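Putative alpha-ketoglutarate-dependent taurine dioxygenase (Burkholderia xenovorans, PDB 5HSX) probably acts as an iron(II)-dependent dioxygenase of the TfdA family that uses 2-oxoglutarate as co-substrate. Local coordinates at residues W134-R139 against A264-R269; G172-H177 against V201-L206. All blocks are in the same frame, centred on the assembly; numbering follows the deposited sequence.

Contact 1: W134-R139 against A264-R269; sequences WASILR and AFWDNR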
loop_
_atom_site.group_PDB
_atom_site.type_symbol
_atom_site.label_atom_id
_atom_site.label_comp_id
_atom_site.label_asym_id
_atom_site.label_seq_id
_atom_site.Cartn_x
_atom_site.Cartn_y
_atom_site.Cartn_z
ATOM N N TRP B 134 -14.022 10.730 -16.630
ATOM C CA TRP B 134 -12.666 11.228 -16.445
ATOM C C TRP B 134 -12.297 11.413 -14.978
ATOM O O TRP B 134 -11.104 11.427 -14.658
ATOM C CB TRP B 134 -12.461 12.529 -17.231
ATOM C CG TRP B 134 -12.995 13.792 -16.616
ATOM C CD1 TRP B 134 -14.208 14.390 -16.864
ATOM C CD2 TRP B 134 -12.301 14.653 -15.707
ATOM N NE1 TRP B 134 -14.310 15.566 -16.149
ATOM C CE2 TRP B 134 -13.156 15.745 -15.428
ATOM C CE3 TRP B 134 -11.035 14.611 -15.104
ATOM C CZ2 TRP B 134 -12.788 16.778 -14.564
ATOM C CZ3 TRP B 134 -10.675 15.638 -14.244
ATOM C CH2 TRP B 134 -11.551 16.706 -13.980
ATOM N N ALA B 135 -13.277 11.533 -14.083
ATOM C CA ALA B 135 -12.973 11.763 -12.677
ATOM C C ALA B 135 -14.122 11.265 -11.825
ATOM O O ALA B 135 -15.260 11.141 -12.290
ATOM C CB ALA B 135 -12.731 13.249 -12.380
ATOM N N SER B 136 -13.818 11.016 -10.557
ATOM C CA SER B 136 -14.851 10.711 -9.579
ATOM C C SER B 136 -14.574 11.498 -8.307
ATOM O O SER B 136 -13.423 11.811 -7.989
ATOM C CB SER B 136 -14.915 9.206 -9.271
ATOM O OG SER B 136 -14.655 8.426 -10.431
ATOM N N ILE B 137 -15.644 11.802 -7.577
ATOM C CA ILE B 137 -15.571 12.513 -6.308
ATOM C C ILE B 137 -16.324 11.683 -5.281
ATOM O O ILE B 137 -17.554 11.562 -5.354
ATOM C CB ILE B 137 -16.155 13.929 -6.409
ATOM C CG1 ILE B 137 -15.357 14.741 -7.431
ATOM C CG2 ILE B 137 -16.163 14.601 -5.029
ATOM C CD1 ILE B 137 -16.044 15.966 -7.906
ATOM N N LEU B 138 -15.593 11.119 -4.323
ATOM C CA LEU B 138 -16.131 10.182 -3.344
ATOM C C LEU B 138 -16.052 10.816 -1.961
ATOM O O LEU B 138 -14.965 11.219 -1.534
ATOM C CB LEU B 138 -15.327 8.882 -3.387
ATOM C CG LEU B 138 -15.651 7.758 -2.411
ATOM C CD1 LEU B 138 -17.058 7.237 -2.641
ATOM C CD2 LEU B 138 -14.603 6.649 -2.589
ATOM N N ARG B 139 -17.186 10.899 -1.257
ATOM C CA ARG B 139 -17.212 11.494 0.076
ATOM C C ARG B 139 -17.626 10.466 1.127
ATOM O O ARG B 139 -18.498 9.624 0.887
ATOM C CB ARG B 139 -18.139 12.729 0.122
ATOM C CG ARG B 139 -19.634 12.463 0.352
ATOM C CD ARG B 139 -20.425 13.774 0.304
ATOM N NE ARG B 139 -21.660 13.699 1.076
ATOM C CZ ARG B 139 -22.848 13.368 0.577
ATOM N NH1 ARG B 139 -22.978 13.086 -0.713
ATOM N NH2 ARG B 139 -23.912 13.321 1.374
ATOM N N ALA B 264 -12.330 12.323 -1.608
ATOM C CA ALA B 264 -11.283 11.967 -2.557
ATOM C C ALA B 264 -11.752 12.324 -3.960
ATOM O O ALA B 264 -12.873 11.981 -4.348
ATOM C CB ALA B 264 -10.943 10.473 -2.471
ATOM N N PHE B 265 -10.888 13.004 -4.715
ATOM C CA PHE B 265 -11.193 13.518 -6.051
ATOM C C PHE B 265 -10.053 13.042 -6.942
ATOM O O PHE B 265 -8.916 13.498 -6.781
ATOM C CB PHE B 265 -11.281 15.051 -5.997
ATOM C CG PHE B 265 -11.706 15.745 -7.286
ATOM C CD1 PHE B 265 -12.089 15.050 -8.426
ATOM C CD2 PHE B 265 -11.727 17.132 -7.319
ATOM C CE1 PHE B 265 -12.487 15.736 -9.571
ATOM C CE2 PHE B 265 -12.117 17.823 -8.459
ATOM C CZ PHE B 265 -12.494 17.123 -9.591
ATOM N N TRP B 266 -10.316 12.092 -7.843
ATOM C CA TRP B 266 -9.218 11.515 -8.610
ATOM C C TRP B 266 -9.465 11.580 -10.110
ATOM O O TRP B 266 -10.608 11.602 -10.578
ATOM C CB TRP B 266 -8.916 10.064 -8.210
ATOM C CG TRP B 266 -9.976 9.033 -8.486
ATOM C CD1 TRP B 266 -10.079 8.241 -9.594
ATOM C CD2 TRP B 266 -11.021 8.619 -7.597
ATOM N NE1 TRP B 266 -11.147 7.381 -9.463
ATOM C CE2 TRP B 266 -11.739 7.590 -8.245
ATOM C CE3 TRP B 266 -11.431 9.030 -6.326
ATOM C CZ2 TRP B 266 -12.846 6.960 -7.660
ATOM C CZ3 TRP B 266 -12.529 8.396 -5.741
ATOM C CH2 TRP B 266 -13.227 7.381 -6.417
ATOM N N ASP B 267 -8.354 11.606 -10.844
ATOM C CA ASP B 267 -8.333 11.710 -12.303
ATOM C C ASP B 267 -8.211 10.293 -12.857
ATOM O O ASP B 267 -7.129 9.702 -12.846
ATOM C CB ASP B 267 -7.172 12.596 -12.756
ATOM C CG ASP B 267 -7.153 12.823 -14.264
ATOM O OD1 ASP B 267 -7.881 12.114 -14.994
ATOM O OD2 ASP B 267 -6.390 13.698 -14.720
ATOM N N ASN B 268 -9.330 9.752 -13.351
ATOM C CA ASN B 268 -9.366 8.404 -13.917
ATOM C C ASN B 268 -8.564 8.262 -15.200
ATOM O O ASN B 268 -8.349 7.135 -15.655
ATOM C CB ASN B 268 -10.801 7.998 -14.222
ATOM C CG ASN B 268 -11.572 7.634 -13.000
ATOM O OD1 ASN B 268 -11.152 6.774 -12.218
ATOM N ND2 ASN B 268 -12.723 8.278 -12.818
ATOM N N ARG B 269 -8.157 9.354 -15.827
ATOM C CA ARG B 269 -7.337 9.210 -17.012
ATOM C C ARG B 269 -5.888 8.894 -16.682
ATOM O O ARG B 269 -5.132 8.521 -17.587
ATOM C CB ARG B 269 -7.434 10.486 -17.850
ATOM C CG ARG B 269 -8.888 10.854 -18.125
ATOM C CD ARG B 269 -9.028 12.275 -18.592
ATOM N NE ARG B 269 -8.598 13.211 -17.564
ATOM C CZ ARG B 269 -8.736 14.533 -17.660
ATOM N NH1 ARG B 269 -9.316 15.074 -18.727
ATOM N NH2 ARG B 269 -8.299 15.311 -16.681
#
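W266 meets S136 through two torsions: chi1 (65°) sets CG between the backbone N and the carbonyl carbon, and chi2 (94°) turns the indole so that one face meets S136 CB. That CB lies 3.8 Å from the centroid of the six-membered ring, in a CH-pi contact. L138 CB meets the edge of the same ring at CZ3.

On the other side of the sheet, F265, with CG anti to the backbone N, runs side by side with I137 and points the same way. I137 CG1 lies over one ring face, offset toward the rim, 3.4 Å from F265 CD1. A135 CB touches the edge of that ring at CE1.

The strands are antiparallel. S136 with W266 and L138 with A264 are hydrogen-bonded pairs. The ladder ends where N268 N donates to W134 O. N268 ND2 also donates to S136 OG at 3.1 Å, with OG near the amide plane.

At this end W134 CE3 lies over one face of the R269 guanidinium, 3.2 Å from NH2, the planes 43° apart. R269 grips D267 side-on: NE bonds OD1 at 2.9 Å and NH2 bonds OD2. R269 N also donates to OD1, closing an Asx turn, from the opposite face to NE. H210 bonds D267 OD2, and E212 pairs with R269 NH2.

The S136 and W266 face looks toward the metal site: W266 meets H273, and S136 OG bonds D125 weakly. These strands belong to the double-stranded beta-helix core typical of the cupin clan. Here sodium is bound at H123, D125, H273 and N323; relatives probably carry iron(II) at the equivalent site.

Contact 2: G172-H177 against V201-L206; sequences GLRGIH and VTEHPL
H177 and H204 meet edge to face, with their ring planes at 90° and their centroids 4.7 Å apart. H204 CD2 points at the centre of the H177 ring face and lies 3.5 Å from H177 CD2. T127 OG1 bonds H177 ND1, and H177 NE2 shares a water with P205 O. S306 OG bonds H204 ND1, and H204 NE2 makes weak bonds to T127 O and A129 O.

R174 and E203 cross at about a right angle, with guanidinium and carboxylate planes 84° apart. R174 bends at chi2 (-85°) and again at chi3. E203 is extended beyond CG. R174 NE donates to the anti lone pair of E203 OE2 at 2.8 Å, and the oxygen lies in the guanidinium plane. The bond from NH2 to the same oxygen is weak. T304 O and Q305 O take further bonds from NH1 and NH2.

I176 lies on the same face of the sheet as E203. Its CG2 meets V201 CG1 at 3.6 Å, and its CD1 rests on E203 CB. At the other end L173 CB packs on L206 CD2, while L206 CD1 lies 3.8 Å from G175 CA. Antiparallel backbone bonds join G175 with H204 and H177 with T202.

The chemistry differs between the two faces. One carries a salt bridge whose arginine is also held by backbone carbonyls. On the other, bonds at both nitrogens of H177, and at ND1 of H204 with weaker ones at NE2, would help hold the rings at a right angle.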
loop_
_atom_site.group_PDB
_atom_site.type_symbol
_atom_site.label_atom_id
_atom_site.label_comp_id
_atom_site.label_asym_id
_atom_site.label_seq_id
_atom_site.Cartn_x
_atom_site.Cartn_y
_atom_site.Cartn_z
ATOM N N GLY B 172 2.007 1.028 -29.313
ATOM C CA GLY B 172 1.288 0.537 -30.472
ATOM C C GLY B 172 0.227 -0.506 -30.198
ATOM O O GLY B 172 -0.407 -0.981 -31.147
ATOM N N LEU B 173 -0.003 -0.874 -28.941
ATOM C CA LEU B 173 -0.902 -1.972 -28.608
ATOM C C LEU B 173 -2.286 -1.473 -28.218
ATOM O O LEU B 173 -2.444 -0.364 -27.701
ATOM C CB LEU B 173 -0.323 -2.806 -27.462
ATOM C CG LEU B 173 1.020 -3.481 -27.765
ATOM C CD1 LEU B 173 1.501 -4.282 -26.561
ATOM C CD2 LEU B 173 0.904 -4.372 -28.996
ATOM N N ARG B 174 -3.288 -2.317 -28.480
ATOM C CA ARG B 174 -4.676 -2.093 -28.105
ATOM C C ARG B 174 -5.147 -3.232 -27.210
ATOM O O ARG B 174 -4.634 -4.355 -27.294
ATOM C CB ARG B 174 -5.574 -2.020 -29.337
ATOM C CG ARG B 174 -5.010 -1.143 -30.436
ATOM C CD ARG B 174 -5.380 0.295 -30.205
ATOM N NE ARG B 174 -6.790 0.531 -30.509
ATOM C CZ ARG B 174 -7.393 1.709 -30.381
ATOM N NH1 ARG B 174 -6.710 2.764 -29.951
ATOM N NH2 ARG B 174 -8.682 1.828 -30.676
ATOM N N GLY B 175 -6.128 -2.938 -26.360
ATOM C CA GLY B 175 -6.616 -3.909 -25.398
ATOM C C GLY B 175 -8.131 -3.948 -25.353
ATOM O O GLY B 175 -8.807 -2.932 -25.514
ATOM N N ILE B 176 -8.662 -5.147 -25.116
ATOM C CA ILE B 176 -10.100 -5.350 -24.989
ATOM C C ILE B 176 -10.473 -5.290 -23.513
ATOM O O ILE B 176 -9.973 -6.084 -22.711
ATOM C CB ILE B 176 -10.532 -6.689 -25.606
ATOM C CG1 ILE B 176 -10.098 -6.776 -27.074
ATOM C CG2 ILE B 176 -12.050 -6.888 -25.424
ATOM C CD1 ILE B 176 -10.710 -5.703 -27.980
ATOM N N HIS B 177 -11.372 -4.371 -23.162
ATOM C CA HIS B 177 -11.919 -4.262 -21.813
ATOM C C HIS B 177 -13.352 -4.780 -21.809
ATOM O O HIS B 177 -14.139 -4.450 -22.706
ATOM C CB HIS B 177 -11.903 -2.812 -21.317
ATOM C CG HIS B 177 -10.538 -2.187 -21.265
ATOM N ND1 HIS B 177 -10.046 -1.577 -20.130
ATOM C CD2 HIS B 177 -9.569 -2.064 -22.206
ATOM C CE1 HIS B 177 -8.831 -1.114 -20.369
ATOM N NE2 HIS B 177 -8.520 -1.392 -21.625
ATOM N N VAL B 201 -18.131 -4.259 -24.049
ATOM C CA VAL B 201 -16.845 -4.635 -24.631
ATOM C C VAL B 201 -16.324 -3.447 -25.428
ATOM O O VAL B 201 -17.016 -2.942 -26.321
ATOM C CB VAL B 201 -16.946 -5.881 -25.540
ATOM C CG1 VAL B 201 -15.552 -6.286 -26.040
ATOM C CG2 VAL B 201 -17.625 -7.044 -24.824
ATOM N N THR B 202 -15.102 -3.012 -25.120
ATOM C CA THR B 202 -14.496 -1.853 -25.760
ATOM C C THR B 202 -13.024 -2.127 -26.022
ATOM O O THR B 202 -12.343 -2.751 -25.200
ATOM C CB THR B 202 -14.648 -0.591 -24.892
ATOM O OG1 THR B 202 -16.041 -0.280 -24.755
ATOM C CG2 THR B 202 -13.921 0.609 -25.513
ATOM N N GLU B 203 -12.541 -1.666 -27.171
ATOM C CA GLU B 203 -11.121 -1.692 -27.487
ATOM C C GLU B 203 -10.523 -0.328 -27.153
ATOM O O GLU B 203 -10.940 0.686 -27.718
ATOM C CB GLU B 203 -10.885 -2.036 -28.962
ATOM C CG GLU B 203 -9.393 -2.139 -29.311
ATOM C CD GLU B 203 -9.161 -2.365 -30.800
ATOM O OE1 GLU B 203 -9.646 -3.382 -31.340
ATOM O OE2 GLU B 203 -8.498 -1.517 -31.422
ATOM N N HIS B 204 -9.546 -0.310 -26.246
ATOM C CA HIS B 204 -8.849 0.901 -25.819
ATOM C C HIS B 204 -7.378 0.834 -26.200
ATOM O O HIS B 204 -6.817 -0.263 -26.320
ATOM C CB HIS B 204 -8.934 1.087 -24.296
ATOM C CG HIS B 204 -10.260 1.573 -23.811
ATOM N ND1 HIS B 204 -10.807 2.775 -24.207
ATOM C CD2 HIS B 204 -11.136 1.029 -22.930
ATOM C CE1 HIS B 204 -11.973 2.945 -23.600
ATOM N NE2 HIS B 204 -12.190 1.903 -22.814
ATOM N N PRO B 205 -6.714 1.981 -26.362
ATOM C CA PRO B 205 -5.250 1.963 -26.431
ATOM C C PRO B 205 -4.680 1.469 -25.114
ATOM O O PRO B 205 -5.229 1.735 -24.041
ATOM C CB PRO B 205 -4.886 3.431 -26.679
ATOM C CG PRO B 205 -6.002 4.184 -26.010
ATOM C CD PRO B 205 -7.241 3.359 -26.278
ATOM N N LEU B 206 -3.573 0.732 -25.194
ATOM C CA LEU B 206 -2.887 0.393 -23.954
ATOM C C LEU B 206 -2.190 1.607 -23.355
ATOM O O LEU B 206 -1.927 1.625 -22.152
ATOM C CB LEU B 206 -1.866 -0.727 -24.194
ATOM C CG LEU B 206 -2.061 -2.035 -23.442
ATOM C CD1 LEU B 206 -3.431 -2.626 -23.743
ATOM C CD2 LEU B 206 -0.935 -3.000 -23.826
HETATM O O HOH W 1 -6.102 -0.424 -22.478
#

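In the fold
Contact 1 lies near the middle of the fold, its centre about 6 Å from the chain centre, and contact 2 further out, at about 17 Å. Their centres are about 22 Å apart and their nearest atoms about 9 Å. Along the chain the order is 134-139, 172-177, 201-206, 264-269. Contact 1 joins neighbouring strands of the mixed core sheet. Contact 2 belongs to a separate antiparallel sheet, which includes strands 225-228 and 307-310. The chain between the strands of contact 1 supplies most of this second sheet, strand 307-310 being added later, and also strands 150-154 and 253-256 of the four-stranded sheet. It then returns to place 264-267 beside 135-139 near the metal site.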